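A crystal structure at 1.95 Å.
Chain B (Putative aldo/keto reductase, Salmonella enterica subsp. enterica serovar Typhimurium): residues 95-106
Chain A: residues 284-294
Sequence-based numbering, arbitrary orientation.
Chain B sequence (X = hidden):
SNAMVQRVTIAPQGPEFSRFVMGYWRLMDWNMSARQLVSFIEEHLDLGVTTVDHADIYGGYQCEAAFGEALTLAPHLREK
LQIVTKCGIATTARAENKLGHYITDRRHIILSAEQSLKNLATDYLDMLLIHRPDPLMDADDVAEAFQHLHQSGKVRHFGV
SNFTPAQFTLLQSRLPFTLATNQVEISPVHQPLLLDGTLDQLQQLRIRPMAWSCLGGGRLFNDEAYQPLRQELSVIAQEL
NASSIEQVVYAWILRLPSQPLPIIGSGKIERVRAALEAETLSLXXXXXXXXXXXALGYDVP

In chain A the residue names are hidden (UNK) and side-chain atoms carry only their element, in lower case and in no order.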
# COMPACT_ATOMS: atom_id res chain seq x y z
N ALA B 95 -31.33 -13.87 -14.92
CA ALA B 95 -32.26 -12.92 -14.32
C ALA B 95 -32.41 -13.06 -12.81
O ALA B 95 -32.67 -12.09 -12.12
CB ALA B 95 -33.65 -13.04 -15.00
N GLU B 96 -32.26 -14.27 -12.28
CA GLU B 96 -32.45 -14.47 -10.84
C GLU B 96 -31.23 -13.97 -10.04
O GLU B 96 -31.31 -13.80 -8.83
CB GLU B 96 -32.71 -15.95 -10.53
CG GLU B 96 -31.57 -16.90 -10.87
CD GLU B 96 -31.61 -17.39 -12.32
OE1 GLU B 96 -32.17 -16.68 -13.17
OE2 GLU B 96 -31.07 -18.49 -12.59
N ASN B 97 -30.12 -13.72 -10.73
CA ASN B 97 -28.94 -13.16 -10.07
C ASN B 97 -28.95 -11.64 -10.17
O ASN B 97 -28.59 -11.07 -11.19
CB ASN B 97 -27.66 -13.72 -10.69
CG ASN B 97 -27.55 -15.22 -10.51
OD1 ASN B 97 -27.97 -15.76 -9.48
ND2 ASN B 97 -27.01 -15.91 -11.51
N LYS B 98 -29.37 -10.99 -9.09
CA LYS B 98 -29.52 -9.54 -9.06
C LYS B 98 -28.16 -8.84 -8.96
O LYS B 98 -28.03 -7.67 -9.30
CB LYS B 98 -30.41 -9.13 -7.89
CG LYS B 98 -31.81 -9.73 -7.92
CD LYS B 98 -32.65 -9.12 -9.02
CE LYS B 98 -34.10 -9.60 -8.94
NZ LYS B 98 -34.24 -11.05 -9.25
N LEU B 99 -27.16 -9.57 -8.49
CA LEU B 99 -25.78 -9.08 -8.48
C LEU B 99 -24.82 -10.25 -8.70
O LEU B 99 -25.16 -11.39 -8.40
CB LEU B 99 -25.44 -8.36 -7.18
CG LEU B 99 -25.19 -9.23 -5.94
CD1 LEU B 99 -24.34 -8.50 -4.90
CD2 LEU B 99 -26.52 -9.66 -5.32
N GLY B 100 -23.63 -9.97 -9.22
CA GLY B 100 -22.60 -11.00 -9.33
C GLY B 100 -22.21 -11.50 -7.94
O GLY B 100 -22.05 -10.70 -7.02
N HIS B 101 -22.08 -12.81 -7.79
CA HIS B 101 -21.65 -13.40 -6.53
C HIS B 101 -21.14 -14.81 -6.76
O HIS B 101 -20.97 -15.24 -7.91
CB HIS B 101 -22.80 -13.38 -5.49
CG HIS B 101 -24.04 -14.13 -5.90
ND1 HIS B 101 -24.91 -13.67 -6.86
CD2 HIS B 101 -24.57 -15.29 -5.44
CE1 HIS B 101 -25.91 -14.52 -7.00
NE2 HIS B 101 -25.73 -15.51 -6.15
N TYR B 102 -20.90 -15.54 -5.68
CA TYR B 102 -20.42 -16.91 -5.77
C TYR B 102 -21.42 -17.87 -5.18
O TYR B 102 -22.14 -17.54 -4.24
CB TYR B 102 -19.10 -17.07 -5.03
CG TYR B 102 -18.03 -16.14 -5.48
CD1 TYR B 102 -17.67 -16.05 -6.82
CD2 TYR B 102 -17.34 -15.36 -4.56
CE1 TYR B 102 -16.66 -15.20 -7.22
CE2 TYR B 102 -16.34 -14.51 -4.96
CZ TYR B 102 -16.00 -14.43 -6.28
OH TYR B 102 -14.99 -13.58 -6.65
N ILE B 103 -21.46 -19.08 -5.74
CA ILE B 103 -22.28 -20.15 -5.18
C ILE B 103 -21.46 -21.43 -5.20
O ILE B 103 -21.10 -21.91 -6.27
CB ILE B 103 -23.60 -20.39 -5.98
CG1 ILE B 103 -24.37 -19.09 -6.21
CG2 ILE B 103 -24.50 -21.41 -5.27
CD1 ILE B 103 -25.66 -19.29 -7.02
N THR B 104 -21.16 -21.96 -4.03
CA THR B 104 -20.36 -23.18 -3.95
C THR B 104 -21.01 -24.23 -3.06
O THR B 104 -20.33 -25.07 -2.47
CB THR B 104 -18.91 -22.88 -3.46
OG1 THR B 104 -18.95 -22.10 -2.25
CG2 THR B 104 -18.17 -22.10 -4.53
N ASP B 105 -22.34 -24.20 -2.99
CA ASP B 105 -23.09 -25.19 -2.23
C ASP B 105 -23.12 -26.50 -3.00
O ASP B 105 -23.04 -26.50 -4.23
CB ASP B 105 -24.52 -24.69 -1.95
CG ASP B 105 -24.54 -23.36 -1.20
OD1 ASP B 105 -23.81 -23.22 -0.19
OD2 ASP B 105 -25.27 -22.44 -1.64
N ARG B 106 -23.23 -27.61 -2.27
CA ARG B 106 -23.22 -28.95 -2.87
C ARG B 106 -24.16 -29.08 -4.07
O ARG B 106 -23.74 -29.49 -5.15
CB ARG B 106 -23.62 -30.00 -1.83
CG ARG B 106 -23.57 -31.44 -2.33
CD ARG B 106 -24.28 -32.39 -1.39
NE ARG B 106 -25.73 -32.37 -1.58
CZ ARG B 106 -26.60 -31.93 -0.67
NH1 ARG B 106 -26.16 -31.49 0.51
NH2 ARG B 106 -27.90 -31.94 -0.94
N UNK A 284 -29.96 -15.17 2.55
CA UNK A 284 -29.63 -15.76 1.25
C UNK A 284 -28.19 -15.42 0.88
O UNK A 284 -27.57 -14.56 1.53
c UNK A 284 -30.56 -15.26 0.14
o UNK A 284 -30.25 -13.89 -0.16
c UNK A 284 -32.03 -15.39 0.57
N UNK A 285 -27.65 -16.09 -0.14
CA UNK A 285 -26.29 -15.77 -0.56
C UNK A 285 -26.29 -14.34 -1.10
O UNK A 285 -25.40 -13.55 -0.79
c UNK A 285 -25.78 -16.75 -1.62
c UNK A 285 -24.49 -18.86 -2.12
c UNK A 285 -22.35 -19.84 -1.35
n UNK A 285 -21.69 -18.76 -1.75
n UNK A 285 -23.67 -19.92 -1.52
c UNK A 285 -25.02 -17.93 -1.03
n UNK A 285 -21.69 -20.84 -0.80
N UNK A 286 -27.30 -14.01 -1.90
CA UNK A 286 -27.34 -12.69 -2.51
C UNK A 286 -27.45 -11.61 -1.45
O UNK A 286 -26.77 -10.59 -1.53
o UNK A 286 -29.36 -12.07 -6.39
c UNK A 286 -28.47 -12.60 -3.53
n UNK A 286 -29.80 -14.27 -6.32
c UNK A 286 -29.16 -13.18 -5.90
c UNK A 286 -28.16 -13.39 -4.79
N UNK A 287 -28.25 -11.85 -0.42
CA UNK A 287 -28.32 -10.90 0.68
C UNK A 287 -26.96 -10.78 1.36
O UNK A 287 -26.51 -9.67 1.65
c UNK A 287 -31.88 -11.58 2.09
o UNK A 287 -31.66 -12.65 2.66
c UNK A 287 -29.39 -11.31 1.69
n UNK A 287 -33.04 -10.96 2.17
c UNK A 287 -30.81 -10.92 1.25
N UNK A 288 -26.29 -11.91 1.58
CA UNK A 288 -24.97 -11.90 2.22
C UNK A 288 -23.97 -11.07 1.41
O UNK A 288 -23.17 -10.32 1.98
c UNK A 288 -19.62 -13.29 3.99
c UNK A 288 -23.19 -13.38 3.29
c UNK A 288 -21.20 -13.08 1.63
c UNK A 288 -23.16 -13.56 4.64
n UNK A 288 -21.86 -13.54 5.10
c UNK A 288 -19.81 -13.01 1.59
c UNK A 288 -24.43 -13.32 2.40
c UNK A 288 -21.02 -13.36 4.04
c UNK A 288 -21.82 -13.26 2.87
c UNK A 288 -19.03 -13.11 2.77
N UNK A 289 -24.01 -11.21 0.09
CA UNK A 289 -23.04 -10.53 -0.77
C UNK A 289 -23.39 -9.05 -0.96
O UNK A 289 -22.50 -8.22 -1.12
c UNK A 289 -20.39 -14.73 -2.03
c UNK A 289 -22.05 -12.47 -2.09
c UNK A 289 -22.59 -13.74 -1.91
c UNK A 289 -19.84 -13.47 -2.21
c UNK A 289 -21.76 -14.86 -1.87
c UNK A 289 -20.66 -12.35 -2.24
c UNK A 289 -22.93 -11.25 -2.12
N UNK A 290 -24.68 -8.73 -0.92
CA UNK A 290 -25.11 -7.33 -0.98
C UNK A 290 -24.58 -6.56 0.22
O UNK A 290 -24.20 -5.39 0.10
c UNK A 290 -28.74 -8.07 -2.02
n UNK A 290 -31.39 -8.21 -1.04
c UNK A 290 -27.28 -7.71 -2.27
c UNK A 290 -26.64 -7.24 -1.00
n UNK A 290 -31.40 -5.96 -0.60
c UNK A 290 -30.77 -7.04 -1.05
n UNK A 290 -29.52 -6.94 -1.49
N UNK A 291 -24.58 -7.22 1.37
CA UNK A 291 -24.11 -6.63 2.61
C UNK A 291 -22.62 -6.39 2.53
O UNK A 291 -22.13 -5.34 2.95
c UNK A 291 -26.38 -8.89 4.73
c UNK A 291 -24.44 -7.52 3.82
c UNK A 291 -23.87 -6.93 5.10
c UNK A 291 -25.95 -7.68 3.93
N UNK A 292 -21.91 -7.36 1.97
CA UNK A 292 -20.45 -7.30 1.83
C UNK A 292 -20.06 -6.13 0.93
O UNK A 292 -19.16 -5.35 1.26
n UNK A 292 -16.73 -10.03 -0.33
n UNK A 292 -14.44 -10.25 -0.53
c UNK A 292 -17.99 -10.02 0.41
n UNK A 292 -15.43 -10.50 1.52
c UNK A 292 -15.54 -10.26 0.22
c UNK A 292 -18.45 -8.62 0.83
c UNK A 292 -19.92 -8.62 1.27
N UNK A 293 -20.75 -6.03 -0.21
CA UNK A 293 -20.53 -4.98 -1.19
C UNK A 293 -20.85 -3.60 -0.64
O UNK A 293 -20.11 -2.65 -0.89
c UNK A 293 -22.62 -4.32 -4.45
c UNK A 293 -21.96 -5.16 -5.54
c UNK A 293 -21.65 -4.02 -3.30
c UNK A 293 -21.37 -5.26 -2.45
n UNK A 293 -22.79 -5.27 -6.79
N UNK A 294 -21.94 -3.48 0.10
CA UNK A 294 -22.36 -2.18 0.63
C UNK A 294 -21.38 -1.66 1.69
O UNK A 294 -21.26 -0.45 1.89
c UNK A 294 -23.76 -2.25 1.20
O HOH W 1 -27.95 -16.84 -5.23

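Position 284 carries three side-chain atoms: one carbon bearing an oxygen and a second carbon. It lies out of reach of chain B. The oxygen sits 2.9 Å from the backbone N of position 287 and caps the helix that starts at the next residue. This is Thr A284.

Position 285 has three carbons in a row, a nitrogen, and a carbon carrying two more nitrogens. Such a planar end is a guanidinium, and it reaches the backbone and side chains of chain B from Tyr B102 to Asp B105. This is Arg A285. Its NE donates to Asp B105 OD2 at 3.0 Å and its NH2 to Asp B105 OD1 at 3.2 Å, so the salt bridge is two-pronged. Its NH1 also makes a weak hydrogen bond to Tyr B102 O at 2.8 Å. Ile B103 CA and Thr B104 N lie over one face of the group.

Position 286 shows three carbons, the third carrying one oxygen and one nitrogen. That is a carboxamide, and it meets the backbone of chain B with both a donor and an acceptor. This is Gln A286. Its OE1 accepts from Lys B98 N at 2.9 Å, while its NE2 donates to Glu B96 O at 3.0 Å. Its CG lies over one face of the His B101 ring, 3.4 Å from CE1 of that residue. Water 1 bridges the NE2 atoms of Gln A286 and His B101, weakly on the glutamine side.

Position 287 has the same makeup, three carbons ending in one oxygen and one nitrogen, but its CB points away from chain B. The oxygen accepts from Thr A284 N. This is Gln A287.

Position 288 has one carbon and then fused five- and six-membered rings of eight carbons and one nitrogen. It makes no contact with chain B. Only an indole fits: Trp A288.

Position 289 has one carbon and a ring of six carbons, with no oxygen. His B101 CB packs over one ring face. This is Phe A289, whose CG is 3.6 Å from His B101 CB. Its CE1 is 3.9 Å from Tyr B102 CD2.

Position 290 is another chain of three carbons ending in a guanidinium, and its carbon chain packs on Leu B99. This is Arg A290; its CG lies 3.7 Å from Leu B99 CD2.

Position 291 has four carbons, forked at the first, with one arm two carbons long. It is out of reach: Ile A291.

Position 292 is again a guanidinium chain, with no contact here: Arg A292.

Position 293 has four carbons in a row ending in nitrogen, and that nitrogen comes near Leu B99. This is Lys A293; its NZ is 4.1 Å from Leu B99 CD1.

Position 294 has a single side-chain carbon, out of reach: Ala A294.

The contact sets one helix face against a segment extended from Leu B99 to Ile B103. Arg A285 and Gln A286 bind polar groups of chain B, Phe A289 packs on His B101 and Tyr B102, and Leu B99 rests along the helix.

Chain A 284-294: TRQQWFRIRKA
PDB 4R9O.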